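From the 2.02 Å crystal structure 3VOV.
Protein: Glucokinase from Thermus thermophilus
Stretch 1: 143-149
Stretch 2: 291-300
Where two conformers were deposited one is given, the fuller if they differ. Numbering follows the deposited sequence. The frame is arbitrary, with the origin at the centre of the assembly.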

ATOM      1  N   GLY B 143      -1.143 -34.121  -1.697  1.00 23.88           N
ATOM      2  CA  GLY B 143      -0.678 -35.286  -2.663  1.00 24.77           C
ATOM      3  C   GLY B 143      -1.881 -35.653  -3.560  1.00 24.68           C
ATOM      4  O   GLY B 143      -2.509 -36.702  -3.382  1.00 24.84           O
ATOM      5  N   GLY B 144      -2.036 -34.889  -4.641  1.00 23.91           N
ATOM      6  CA  GLY B 144      -2.344 -35.595  -5.926  1.00 22.40           C
ATOM      7  C   GLY B 144      -3.876 -35.323  -5.957  1.00 22.26           C
ATOM      8  O   GLY B 144      -4.533 -35.722  -6.887  1.00 21.33           O
ATOM      9  N   ARG B 145      -4.435 -34.660  -4.907  1.00 20.84           N
ATOM     10  CA  ARG B 145      -5.866 -34.282  -4.853  0.50 21.03           C
ATOM     11  C   ARG B 145      -6.118 -32.776  -4.601  1.00 20.66           C
ATOM     12  O   ARG B 145      -5.388 -32.113  -3.850  1.00 19.09           O
ATOM     13  CB  ARG B 145      -6.662 -35.079  -3.802  0.50 21.03           C
ATOM     14  CG  ARG B 145      -6.545 -36.614  -3.818  0.50 23.14           C
ATOM     15  CD  ARG B 145      -7.196 -37.350  -5.030  0.50 26.21           C
ATOM     16  NE  ARG B 145      -8.353 -36.718  -5.662  0.50 28.69           N
ATOM     17  CZ  ARG B 145      -9.628 -37.120  -5.584  0.50 30.80           C
ATOM     18  NH1 ARG B 145     -10.564 -36.440  -6.250  0.50 31.38           N
ATOM     19  NH2 ARG B 145      -9.982 -38.188  -4.881  0.50 29.68           N
ATOM     20  N   VAL B 146      -7.154 -32.262  -5.248  1.00 19.98           N
ATOM     21  CA  VAL B 146      -7.591 -30.867  -5.087  1.00 20.94           C
ATOM     22  C   VAL B 146      -8.017 -30.542  -3.638  1.00 20.46           C
ATOM     23  O   VAL B 146      -8.814 -31.265  -3.007  1.00 20.70           O
ATOM     24  CB  VAL B 146      -8.717 -30.519  -6.118  1.00 20.33           C
ATOM     25  CG1 VAL B 146      -9.380 -29.189  -5.787  1.00 21.37           C
ATOM     26  CG2 VAL B 146      -8.140 -30.529  -7.542  1.00 18.35           C
ATOM     27  N   LEU B 147      -7.480 -29.443  -3.127  1.00 19.33           N
ATOM     28  CA  LEU B 147      -7.940 -28.864  -1.857  1.00 20.92           C
ATOM     29  C   LEU B 147      -9.252 -28.134  -2.115  1.00 20.21           C
ATOM     30  O   LEU B 147      -9.262 -27.098  -2.730  1.00 20.51           O
ATOM     31  CB  LEU B 147      -6.918 -27.827  -1.352  1.00 21.10           C
ATOM     32  CG  LEU B 147      -6.636 -27.548   0.129  1.00 25.41           C
ATOM     33  CD1 LEU B 147      -6.251 -26.040   0.371  1.00 24.56           C
ATOM     34  CD2 LEU B 147      -7.669 -28.051   1.120  1.00 22.64           C
ATOM     35  N   ARG B 148     -10.346 -28.653  -1.611  1.00 22.79           N
ATOM     36  CA  ARG B 148     -11.643 -28.053  -1.865  1.00 24.82           C
ATOM     37  C   ARG B 148     -12.119 -27.082  -0.786  1.00 23.44           C
ATOM     38  O   ARG B 148     -12.921 -26.215  -1.107  1.00 22.34           O
ATOM     39  CB  ARG B 148     -12.716 -29.121  -2.125  1.00 26.71           C
ATOM     40  CG  ARG B 148     -12.799 -29.513  -3.678  1.00 33.13           C
ATOM     41  CD  ARG B 148     -13.887 -30.565  -3.983  1.00 34.02           C
ATOM     42  NE  ARG B 148     -13.492 -31.427  -5.096  1.00 39.66           N
ATOM     43  CZ  ARG B 148     -13.313 -32.756  -5.004  1.00 45.25           C
ATOM     44  NH1 ARG B 148     -13.507 -33.398  -3.846  1.00 44.41           N
ATOM     45  NH2 ARG B 148     -12.941 -33.469  -6.079  1.00 46.12           N
ATOM     46  N   GLY B 149     -11.655 -27.280   0.449  1.00 22.07           N
ATOM     47  CA  GLY B 149     -12.074 -26.490   1.607  1.00 23.35           C
ATOM     48  C   GLY B 149     -13.369 -27.000   2.244  1.00 24.52           C
ATOM     49  O   GLY B 149     -14.127 -27.744   1.623  1.00 22.33           O
ATOM     50  N   LEU B 291      -9.872 -36.559 -14.619  1.00 18.10           N
ATOM     51  CA  LEU B 291      -9.083 -37.009 -13.480  1.00 17.55           C
ATOM     52  C   LEU B 291      -9.817 -36.929 -12.162  1.00 17.23           C
ATOM     53  O   LEU B 291      -9.621 -37.767 -11.259  1.00 17.92           O
ATOM     54  CB  LEU B 291      -7.824 -36.192 -13.348  1.00 16.86           C
ATOM     55  CG  LEU B 291      -6.646 -36.585 -14.201  1.00 16.75           C
ATOM     56  CD1 LEU B 291      -5.740 -35.324 -14.243  1.00 17.23           C
ATOM     57  CD2 LEU B 291      -5.934 -37.798 -13.556  1.00 17.68           C
ATOM     58  N   THR B 292     -10.663 -35.922 -12.029  1.00 17.67           N
ATOM     59  CA  THR B 292     -11.539 -35.843 -10.846  1.00 19.34           C
ATOM     60  C   THR B 292     -12.295 -37.140 -10.641  1.00 19.63           C
ATOM     61  O   THR B 292     -12.231 -37.743  -9.565  1.00 19.22           O
ATOM     62  CB  THR B 292     -12.486 -34.580 -10.931  1.00 18.87           C
ATOM     63  OG1 THR B 292     -11.661 -33.424 -10.979  1.00 19.53           O
ATOM     64  CG2 THR B 292     -13.434 -34.460  -9.733  1.00 18.06           C
ATOM     65  N   ALA B 293     -13.018 -37.578 -11.669  1.00 20.75           N
ATOM     66  CA  ALA B 293     -13.807 -38.825 -11.563  1.00 20.46           C
ATOM     67  C   ALA B 293     -12.877 -40.049 -11.393  1.00 20.70           C
ATOM     68  O   ALA B 293     -13.165 -40.990 -10.642  1.00 21.61           O
ATOM     69  CB  ALA B 293     -14.700 -38.993 -12.828  1.00 19.54           C
ATOM     70  N   TYR B 294     -11.773 -40.054 -12.117  1.00 21.75           N
ATOM     71  CA  TYR B 294     -10.847 -41.208 -12.107  1.00 21.80           C
ATOM     72  C   TYR B 294     -10.277 -41.446 -10.690  1.00 22.27           C
ATOM     73  O   TYR B 294     -10.297 -42.585 -10.125  1.00 20.42           O
ATOM     74  CB  TYR B 294      -9.719 -40.958 -13.138  1.00 21.70           C
ATOM     75  CG  TYR B 294      -8.735 -42.107 -13.198  1.00 24.79           C
ATOM     76  CD1 TYR B 294      -7.621 -42.157 -12.362  1.00 23.63           C
ATOM     77  CD2 TYR B 294      -8.969 -43.175 -14.056  1.00 25.40           C
ATOM     78  CE1 TYR B 294      -6.708 -43.268 -12.428  1.00 26.95           C
ATOM     79  CE2 TYR B 294      -8.107 -44.257 -14.119  1.00 27.29           C
ATOM     80  CZ  TYR B 294      -6.985 -44.302 -13.324  1.00 25.79           C
ATOM     81  OH  TYR B 294      -6.191 -45.416 -13.439  1.00 31.27           O
ATOM     82  N   LEU B 295      -9.761 -40.373 -10.100  1.00 22.26           N
ATOM     83  CA  LEU B 295      -9.200 -40.451  -8.763  1.00 24.40           C
ATOM     84  C   LEU B 295     -10.293 -40.697  -7.710  1.00 25.91           C
ATOM     85  O   LEU B 295     -10.049 -41.361  -6.741  1.00 26.31           O
ATOM     86  CB  LEU B 295      -8.371 -39.193  -8.434  1.00 23.95           C
ATOM     87  CG  LEU B 295      -7.176 -39.023  -9.393  1.00 23.88           C
ATOM     88  CD1 LEU B 295      -6.547 -37.634  -9.267  1.00 25.76           C
ATOM     89  CD2 LEU B 295      -6.061 -40.135  -9.247  1.00 23.35           C
ATOM     90  N   GLU B 296     -11.494 -40.167  -7.886  1.00 27.67           N
ATOM     91  CA  GLU B 296     -12.544 -40.512  -6.936  1.00 31.03           C
ATOM     92  C   GLU B 296     -12.842 -41.997  -6.970  1.00 32.15           C
ATOM     93  O   GLU B 296     -12.966 -42.619  -5.930  1.00 32.94           O
ATOM     94  CB  GLU B 296     -13.836 -39.749  -7.220  1.00 31.03           C
ATOM     95  CG  GLU B 296     -13.800 -38.355  -6.700  1.00 34.88           C
ATOM     96  CD  GLU B 296     -14.222 -38.293  -5.223  1.00 38.85           C
ATOM     97  OE1 GLU B 296     -14.286 -37.165  -4.708  1.00 40.92           O
ATOM     98  OE2 GLU B 296     -14.513 -39.356  -4.606  1.00 41.07           O
ATOM     99  N   VAL B 297     -12.971 -42.559  -8.168  1.00 34.21           N
ATOM    100  CA  VAL B 297     -13.309 -43.977  -8.303  1.00 36.78           C
ATOM    101  C   VAL B 297     -12.171 -44.859  -7.787  1.00 38.96           C
ATOM    102  O   VAL B 297     -12.408 -45.827  -7.046  1.00 38.71           O
ATOM    103  CB  VAL B 297     -13.643 -44.348  -9.743  1.00 36.86           C
ATOM    104  CG1 VAL B 297     -13.715 -45.876  -9.883  1.00 37.68           C
ATOM    105  CG2 VAL B 297     -14.953 -43.678 -10.170  1.00 35.58           C
ATOM    106  N   LYS B 298     -10.946 -44.523  -8.197  1.00 41.03           N
ATOM    107  CA  LYS B 298      -9.723 -45.090  -7.631  1.00 44.03           C
ATOM    108  C   LYS B 298      -9.638 -45.010  -6.082  1.00 45.12           C
ATOM    109  O   LYS B 298      -9.325 -46.015  -5.437  1.00 45.17           O
ATOM    110  CB  LYS B 298      -8.507 -44.405  -8.268  1.00 44.32           C
ATOM    111  CG  LYS B 298      -7.270 -45.248  -8.265  1.00 48.24           C
ATOM    112  CD  LYS B 298      -5.996 -44.415  -8.342  1.00 51.99           C
ATOM    113  CE  LYS B 298      -4.788 -45.365  -8.318  1.00 54.69           C
ATOM    114  NZ  LYS B 298      -3.469 -44.708  -8.056  1.00 55.98           N
ATOM    115  N   ASP B 299      -9.918 -43.829  -5.504  1.00 47.03           N
ATOM    116  CA  ASP B 299      -9.944 -43.602  -4.038  1.00 48.93           C
ATOM    117  C   ASP B 299     -11.131 -44.242  -3.322  1.00 50.66           C
ATOM    118  O   ASP B 299     -11.055 -44.504  -2.114  1.00 51.38           O
ATOM    119  CB  ASP B 299     -10.001 -42.099  -3.687  1.00 49.06           C
ATOM    120  CG  ASP B 299      -8.678 -41.359  -3.936  1.00 48.73           C
ATOM    121  OD1 ASP B 299      -7.665 -41.997  -4.313  1.00 47.68           O
ATOM    122  OD2 ASP B 299      -8.675 -40.112  -3.768  1.00 48.26           O
ATOM    123  N   GLY B 300     -12.240 -44.441  -4.039  1.00 51.93           N
ATOM    124  CA  GLY B 300     -13.495 -44.926  -3.441  1.00 53.13           C
ATOM    125  C   GLY B 300     -13.409 -46.326  -2.852  1.00 53.90           C
ATOM    126  O   GLY B 300     -13.428 -47.324  -3.585  1.00 55.05           O
TER
HETATM  127  O   HOH W   1     -10.938 -32.720  -8.264  1.00 21.79           O

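Residues 143-149 run past the C-terminal part of a helix that enters stretch 2 from earlier in the chain and continues through Asp299. The two segments lie in one chain, and no touching pair is separated by fewer than 144 residues in sequence. Their backbones stay well apart: the closest CA pair, Arg145 CA and Leu295 CA, is 8.0 Å apart, and no backbone hydrogen bond joins them. The helix instead satisfies its own amides, as in the bonds from Leu295 N to Leu291 O (2.9 Å) and from Asp299 N to Leu295 O (2.8 Å). The contact, which buries 287 Å² counted over both sides, is therefore built mainly by side chains, and above all by two arginines.

Gly143 lies beyond reach of the helix. Gly144, with a positive phi of 101° that favours glycine, contributes its backbone: its carbonyl O sits 3.7 Å from Leu295 CD1, a van der Waals contact with the leucine side chain, whose CA-to-CB bond points toward stretch 1.

Arg145, in a short strand segment, is the centre of the interface and has 102 Å² covered by the helix. Its CA-to-CB bond points sideways, but the chain bends back through m rotamers at chi1 and chi2, and a chi3 of -29° between wells, to bring the guanidinium nearer. There NH2 donates a hydrogen bond to Asp299 OD2 at 2.6 Å, with an N-H...acceptor angle of 153°. The bond is also a salt bridge, so charge attraction reinforces a short, reasonably directed contact. The carboxylate oxygen lies near the guanidinium plane, where the N-H groups point. One face of the same group is covered by Leu295 CB, which is 3.7 Å from Arg145 NE; the aliphatic carbon packs against the flat cation without competing for its donors. Glu296 CG adds a further contact at the guanidinium edge, 3.8 Å from Arg145 NH1. The Glu296 carboxylate is also close enough to contribute favourable electrostatics, but with 4.1 Å between Arg145 NH1 and Glu296 OE1 the pair falls beyond a salt bridge.

Val146 and Leu147 make no contact with the helix, and the chain next meets it at Arg148, whose CA-to-CB bond points toward stretch 2. Here the pairing is looser. Arg148 NH1 and Glu296 OE1 form a long salt bridge of 3.9 Å, an attraction between opposite charges without a hydrogen bond. Glu296 thus places its acidic end near both arginines, while Thr292, one helical turn earlier, offers its methyl group to the second: Arg148 NH2 lies 3.8 Å from Thr292 CG2. A water links the same two side chains, accepting a weak hydrogen bond from Arg148 NH2 at 3.1 Å and donating one to Thr292 OG1 at 2.9 Å. Gly149 then carries the backbone onward at positive phi, out of reach of the helix.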